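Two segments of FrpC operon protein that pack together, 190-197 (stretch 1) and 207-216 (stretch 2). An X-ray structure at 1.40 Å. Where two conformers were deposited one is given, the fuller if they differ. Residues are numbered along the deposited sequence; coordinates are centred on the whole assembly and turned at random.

Stretch 1 (190-197) TVQYYPFI
Stretch 2 (207-216) ELVGYHQQVE

Stretch 1 enters in a β-strand already under way before Thr190 (Val191 phi/psi -133/113°, Tyr193 -163/161°), and its backbone turns at Phe196 (54/42°). Stretch 2 is helical throughout, with i-to-i+4 bonds such as Tyr211 N to Glu207 O, 3.1 Å. Strand and helix axes run at 138°, 10.9 Å apart at closest approach; the CA atoms of Val191 and Val215 lie 8.7 Å apart, those of Pro195 and Tyr211 7.9 Å. Together the stretches bury 417 Å².

CA-to-CB points toward the helix at Val191, Tyr193 and Pro195, and toward stretch 1 at Glu207, Tyr211 and Val215, a helical i, i+4, i+8 row. Val191 and Val215, both t, meet CG1 to CG1 at 3.8 Å, compact side chains suited to this buried spacing. Tyr193 (p, chi2 98°) extends its hydroxyl to buried His212 (t, chi2 59°): OH to ND1 is 2.6 Å, a short hydrogen bond in which either could donate. A water 3.3 Å from Tyr193 OH donates to Leu208 O at 3.0 Å.

Tyr211 (t, chi2 119°) meets Tyr193 rim to rim, CE2 to CE1 3.5 Å, planes at 21°. Pro195 CB sits 3.6 Å from the Tyr211 ring centroid, 15° off the normal, a CH-pi contact. Phe196 (m, chi2 -71°) starts sideways, yet its ring reaches Tyr211 obliquely (56°), CE2 to CD1 3.5 Å, and Leu208 CD2, 4.2 Å from Phe196 CE2.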

ATOM      1  N   THR A 190      -3.532  11.175  -1.902  1.00 12.75           N
ATOM      2  CA  THR A 190      -2.855  10.226  -2.767  1.00 13.51           C
ATOM      3  C   THR A 190      -2.293   9.113  -1.902  1.00 11.61           C
ATOM      4  O   THR A 190      -1.798   9.363  -0.797  1.00 12.03           O
ATOM      5  CB  THR A 190      -1.750  10.863  -3.600  1.00 13.52           C
ATOM      6  OG1 THR A 190      -0.736  11.398  -2.742  1.00 14.59           O
ATOM      7  CG2 THR A 190      -2.300  11.986  -4.488  1.00 15.95           C
ATOM      8  N   VAL A 191      -2.437   7.881  -2.392  1.00 10.49           N
ATOM      9  CA  VAL A 191      -2.067   6.694  -1.633  1.00 10.05           C
ATOM     10  C   VAL A 191      -1.267   5.818  -2.579  1.00 11.32           C
ATOM     11  O   VAL A 191      -1.796   5.355  -3.608  1.00 10.37           O
ATOM     12  CB  VAL A 191      -3.318   6.011  -1.097  1.00  9.21           C
ATOM     13  CG1 VAL A 191      -2.962   4.766  -0.355  1.00 11.43           C
ATOM     14  CG2 VAL A 191      -4.089   7.003  -0.197  1.00 11.72           C
ATOM     15  N   GLN A 192       0.018   5.649  -2.293  1.00  9.61           N
ATOM     16  CA  GLN A 192       0.965   5.028  -3.220  1.00  9.58           C
ATOM     17  C   GLN A 192       1.735   3.975  -2.465  1.00  9.51           C
ATOM     18  O   GLN A 192       2.264   4.233  -1.370  1.00 10.27           O
ATOM     19  CB  GLN A 192       1.891   6.078  -3.804  1.00 11.48           C
ATOM     20  CG  GLN A 192       1.161   7.146  -4.607  1.00 11.69           C
ATOM     21  CD  GLN A 192       2.001   8.290  -5.085  1.00 14.80           C
ATOM     22  OE1 GLN A 192       3.199   8.335  -4.876  1.00 16.54           O
ATOM     23  NE2 GLN A 192       1.337   9.256  -5.719  1.00 16.92           N
ATOM     24  N   TYR A 193       1.864   2.785  -3.049  1.00  9.49           N
ATOM     25  CA  TYR A 193       2.491   1.692  -2.326  1.00  9.05           C
ATOM     26  C   TYR A 193       2.914   0.574  -3.258  1.00  9.01           C
ATOM     27  O   TYR A 193       2.397   0.443  -4.358  1.00  9.53           O
ATOM     28  CB  TYR A 193       1.538   1.181  -1.248  1.00  9.53           C
ATOM     29  CG  TYR A 193       0.196   0.654  -1.696  1.00  8.91           C
ATOM     30  CD1 TYR A 193      -0.018  -0.704  -1.850  1.00 10.65           C
ATOM     31  CD2 TYR A 193      -0.870   1.508  -1.935  1.00  9.24           C
ATOM     32  CE1 TYR A 193      -1.256  -1.194  -2.253  1.00 11.79           C
ATOM     33  CE2 TYR A 193      -2.106   1.035  -2.321  1.00 10.12           C
ATOM     34  CZ  TYR A 193      -2.300  -0.317  -2.493  1.00 10.39           C
ATOM     35  OH  TYR A 193      -3.508  -0.876  -2.859  1.00 11.59           O
ATOM     36  N   TYR A 194       3.806  -0.260  -2.774  1.00  9.82           N
ATOM     37  CA  TYR A 194       4.260  -1.512  -3.365  1.00 10.20           C
ATOM     38  C   TYR A 194       3.773  -2.638  -2.452  1.00 12.00           C
ATOM     39  O   TYR A 194       4.386  -2.905  -1.406  1.00 11.62           O
ATOM     40  CB  TYR A 194       5.783  -1.547  -3.485  1.00 11.03           C
ATOM     41  CG  TYR A 194       6.388  -0.536  -4.407  1.00 11.97           C
ATOM     42  CD1 TYR A 194       6.233  -0.611  -5.764  1.00 12.38           C
ATOM     43  CD2 TYR A 194       7.163   0.528  -3.914  1.00 13.71           C
ATOM     44  CE1 TYR A 194       6.769   0.329  -6.626  1.00 12.58           C
ATOM     45  CE2 TYR A 194       7.722   1.475  -4.766  1.00 14.18           C
ATOM     46  CZ  TYR A 194       7.533   1.379  -6.118  1.00 13.49           C
ATOM     47  OH  TYR A 194       8.098   2.320  -6.984  1.00 16.37           O
ATOM     48  N   PRO A 195       2.636  -3.249  -2.778  1.00 10.42           N
ATOM     49  CA  PRO A 195       2.118  -4.299  -1.924  1.00 10.39           C
ATOM     50  C   PRO A 195       2.745  -5.665  -2.166  1.00 11.44           C
ATOM     51  O   PRO A 195       3.408  -5.890  -3.185  1.00 12.55           O
ATOM     52  CB  PRO A 195       0.648  -4.364  -2.318  1.00 10.51           C
ATOM     53  CG  PRO A 195       0.700  -4.069  -3.783  1.00 12.01           C
ATOM     54  CD  PRO A 195       1.773  -3.029  -3.950  1.00 10.50           C
ATOM     55  N   PHE A 196       2.465  -6.599  -1.264  1.00 11.77           N
ATOM     56  CA  PHE A 196       2.907  -7.972  -1.444  1.00 12.96           C
ATOM     57  C   PHE A 196       4.422  -8.063  -1.678  1.00 15.10           C
ATOM     58  O   PHE A 196       4.889  -8.824  -2.535  1.00 16.33           O
ATOM     59  CB  PHE A 196       2.153  -8.620  -2.617  1.00 14.13           C
ATOM     60  CG  PHE A 196       0.677  -8.790  -2.430  1.00 14.59           C
ATOM     61  CD1 PHE A 196       0.201  -9.728  -1.549  1.00 15.96           C
ATOM     62  CD2 PHE A 196      -0.247  -8.088  -3.232  1.00 14.21           C
ATOM     63  CE1 PHE A 196      -1.155  -9.983  -1.441  1.00 17.90           C
ATOM     64  CE2 PHE A 196      -1.604  -8.338  -3.112  1.00 16.53           C
ATOM     65  CZ  PHE A 196      -2.046  -9.271  -2.236  1.00 16.58           C
ATOM     66  N   ILE A 197       5.204  -7.289  -0.921  0.50 15.40           N
ATOM     67  CA  ILE A 197       6.627  -7.108  -1.275  0.50 15.39           C
ATOM     68  C   ILE A 197       7.456  -8.386  -1.241  0.50 18.89           C
ATOM     69  O   ILE A 197       8.468  -8.473  -1.944  0.50 21.76           O
ATOM     70  CB  ILE A 197       7.358  -6.056  -0.404  0.50 18.71           C
ATOM     71  CG1 ILE A 197       7.238  -6.360   1.092  0.50 17.07           C
ATOM     72  CG2 ILE A 197       6.839  -4.687  -0.697  0.50 18.06           C
ATOM     73  CD1 ILE A 197       8.321  -5.697   1.922  0.50 22.80           C
ATOM     74  N   GLU A 207      -6.652 -11.040  -6.054  1.00 16.32           N
ATOM     75  CA  GLU A 207      -5.705 -10.756  -4.966  1.00 16.22           C
ATOM     76  C   GLU A 207      -5.300  -9.288  -4.949  1.00 13.85           C
ATOM     77  O   GLU A 207      -5.282  -8.662  -3.894  1.00 14.59           O
ATOM     78  CB  GLU A 207      -4.454 -11.613  -5.104  1.00 15.96           C
ATOM     79  CG  GLU A 207      -4.704 -13.084  -4.793  1.00 18.88           C
ATOM     80  CD  GLU A 207      -3.488 -13.945  -5.057  1.00 20.62           C
ATOM     81  OE1 GLU A 207      -3.114 -14.115  -6.249  1.00 20.75           O
ATOM     82  OE2 GLU A 207      -2.940 -14.521  -4.082  1.00 21.25           O
ATOM     83  N   LEU A 208      -5.015  -8.735  -6.121  1.00 12.63           N
ATOM     84  CA  LEU A 208      -4.533  -7.353  -6.226  1.00 11.54           C
ATOM     85  C   LEU A 208      -5.625  -6.319  -5.931  1.00 12.58           C
ATOM     86  O   LEU A 208      -5.438  -5.418  -5.122  1.00 12.53           O
ATOM     87  CB  LEU A 208      -3.921  -7.141  -7.610  1.00 13.87           C
ATOM     88  CG  LEU A 208      -2.713  -7.995  -7.962  1.00 13.42           C
ATOM     89  CD1 LEU A 208      -2.402  -7.960  -9.469  1.00 18.34           C
ATOM     90  CD2 LEU A 208      -1.525  -7.476  -7.185  1.00 16.24           C
ATOM     91  N   VAL A 209      -6.788  -6.462  -6.577  1.00 12.71           N
ATOM     92  CA  VAL A 209      -7.933  -5.593  -6.273  1.00 12.72           C
ATOM     93  C   VAL A 209      -8.389  -5.755  -4.835  1.00 13.46           C
ATOM     94  O   VAL A 209      -8.708  -4.765  -4.162  1.00 14.46           O
ATOM     95  CB  VAL A 209      -9.116  -5.803  -7.282  1.00 12.52           C
ATOM     96  CG1 VAL A 209     -10.351  -5.016  -6.833  1.00 14.80           C
ATOM     97  CG2 VAL A 209      -8.686  -5.326  -8.660  1.00 14.92           C
ATOM     98  N   GLY A 210      -8.401  -6.978  -4.318  1.00 13.66           N
ATOM     99  CA  GLY A 210      -8.777  -7.199  -2.933  1.00 14.35           C
ATOM    100  C   GLY A 210      -7.914  -6.399  -1.980  1.00 13.82           C
ATOM    101  O   GLY A 210      -8.415  -5.811  -1.018  1.00 14.72           O
ATOM    102  N   TYR A 211      -6.614  -6.412  -2.214  1.00 12.90           N
ATOM    103  CA  TYR A 211      -5.680  -5.652  -1.371  1.00 11.37           C
ATOM    104  C   TYR A 211      -6.048  -4.182  -1.450  1.00 11.81           C
ATOM    105  O   TYR A 211      -6.147  -3.515  -0.398  1.00 11.83           O
ATOM    106  CB  TYR A 211      -4.249  -5.947  -1.837  1.00 12.25           C
ATOM    107  CG  TYR A 211      -3.138  -5.427  -0.930  1.00 10.10           C
ATOM    108  CD1 TYR A 211      -2.253  -6.289  -0.340  1.00 11.98           C
ATOM    109  CD2 TYR A 211      -2.991  -4.063  -0.693  1.00 11.40           C
ATOM    110  CE1 TYR A 211      -1.226  -5.826   0.468  1.00 12.55           C
ATOM    111  CE2 TYR A 211      -1.984  -3.600   0.121  1.00 10.91           C
ATOM    112  CZ  TYR A 211      -1.098  -4.478   0.711  1.00 12.02           C
ATOM    113  OH  TYR A 211      -0.104  -3.928   1.526  1.00 12.75           O
ATOM    114  N   HIS A 212      -6.228  -3.665  -2.655  1.00 10.64           N
ATOM    115  CA  HIS A 212      -6.527  -2.254  -2.778  1.00 11.27           C
ATOM    116  C   HIS A 212      -7.839  -1.867  -2.133  1.00 13.74           C
ATOM    117  O   HIS A 212      -7.919  -0.809  -1.506  1.00 12.63           O
ATOM    118  CB  HIS A 212      -6.464  -1.766  -4.221  1.00 11.06           C
ATOM    119  CG  HIS A 212      -6.535  -0.293  -4.293  1.00 10.42           C
ATOM    120  ND1 HIS A 212      -5.598   0.507  -3.659  1.00 11.62           N
ATOM    121  CD2 HIS A 212      -7.441   0.543  -4.841  1.00 11.50           C
ATOM    122  CE1 HIS A 212      -5.952   1.764  -3.792  1.00 11.75           C
ATOM    123  NE2 HIS A 212      -7.061   1.821  -4.522  1.00 11.39           N
ATOM    124  N   GLN A 213      -8.851  -2.725  -2.223  1.00 12.12           N
ATOM    125  CA  GLN A 213     -10.110  -2.447  -1.557  1.00 11.70           C
ATOM    126  C   GLN A 213      -9.892  -2.336  -0.050  1.00 12.65           C
ATOM    127  O   GLN A 213     -10.507  -1.498   0.620  1.00 14.38           O
ATOM    128  CB  GLN A 213     -11.149  -3.537  -1.878  1.00 14.01           C
ATOM    129  CG  GLN A 213     -11.631  -3.498  -3.298  1.00 16.25           C
ATOM    130  CD  GLN A 213     -12.490  -4.700  -3.695  1.00 19.31           C
ATOM    131  OE1 GLN A 213     -12.383  -5.780  -3.126  1.00 22.18           O
ATOM    132  NE2 GLN A 213     -13.292  -4.518  -4.711  1.00 21.88           N
ATOM    133  N   GLN A 214      -9.034  -3.190   0.510  1.00 13.00           N
ATOM    134  CA  GLN A 214      -8.716  -3.105   1.928  1.00 14.27           C
ATOM    135  C   GLN A 214      -7.997  -1.793   2.267  1.00 12.74           C
ATOM    136  O   GLN A 214      -8.284  -1.180   3.266  1.00 13.07           O
ATOM    137  CB  GLN A 214      -7.898  -4.317   2.365  1.00 14.78           C
ATOM    138  CG  GLN A 214      -8.709  -5.620   2.267  1.00 16.94           C
ATOM    139  CD  GLN A 214      -7.820  -6.836   2.297  1.00 21.26           C
ATOM    140  OE1 GLN A 214      -6.741  -6.809   2.886  1.00 29.13           O
ATOM    141  NE2 GLN A 214      -8.250  -7.905   1.650  1.00 25.90           N
ATOM    142  N   VAL A 215      -7.101  -1.342   1.387  1.00 11.64           N
ATOM    143  CA  VAL A 215      -6.386  -0.081   1.586  1.00 11.04           C
ATOM    144  C   VAL A 215      -7.376   1.083   1.546  1.00 12.74           C
ATOM    145  O   VAL A 215      -7.296   1.981   2.379  1.00 12.06           O
ATOM    146  CB  VAL A 215      -5.273   0.105   0.563  1.00  9.69           C
ATOM    147  CG1 VAL A 215      -4.688   1.496   0.681  1.00 11.71           C
ATOM    148  CG2 VAL A 215      -4.211  -0.941   0.765  1.00 11.47           C
ATOM    149  N   GLU A 216      -8.317   1.075   0.608  1.00 11.70           N
ATOM    150  CA  GLU A 216      -9.301   2.153   0.495  1.00 12.76           C
ATOM    151  C   GLU A 216     -10.128   2.223   1.779  1.00 13.42           C
ATOM    152  O   GLU A 216     -10.335   3.294   2.326  1.00 14.44           O
ATOM    153  CB  GLU A 216     -10.235   1.887  -0.682  1.00 14.86           C
ATOM    154  CG  GLU A 216      -9.594   1.968  -2.015  1.00 18.85           C
ATOM    155  CD  GLU A 216     -10.566   1.736  -3.144  1.00 24.55           C
ATOM    156  OE1 GLU A 216     -11.049   0.589  -3.338  1.00 23.62           O
ATOM    157  OE2 GLU A 216     -10.818   2.726  -3.851  1.00 24.90           O
TER
HETATM  158  O   HOH W   1      -3.077  -3.665  -4.519  1.00 29.27           O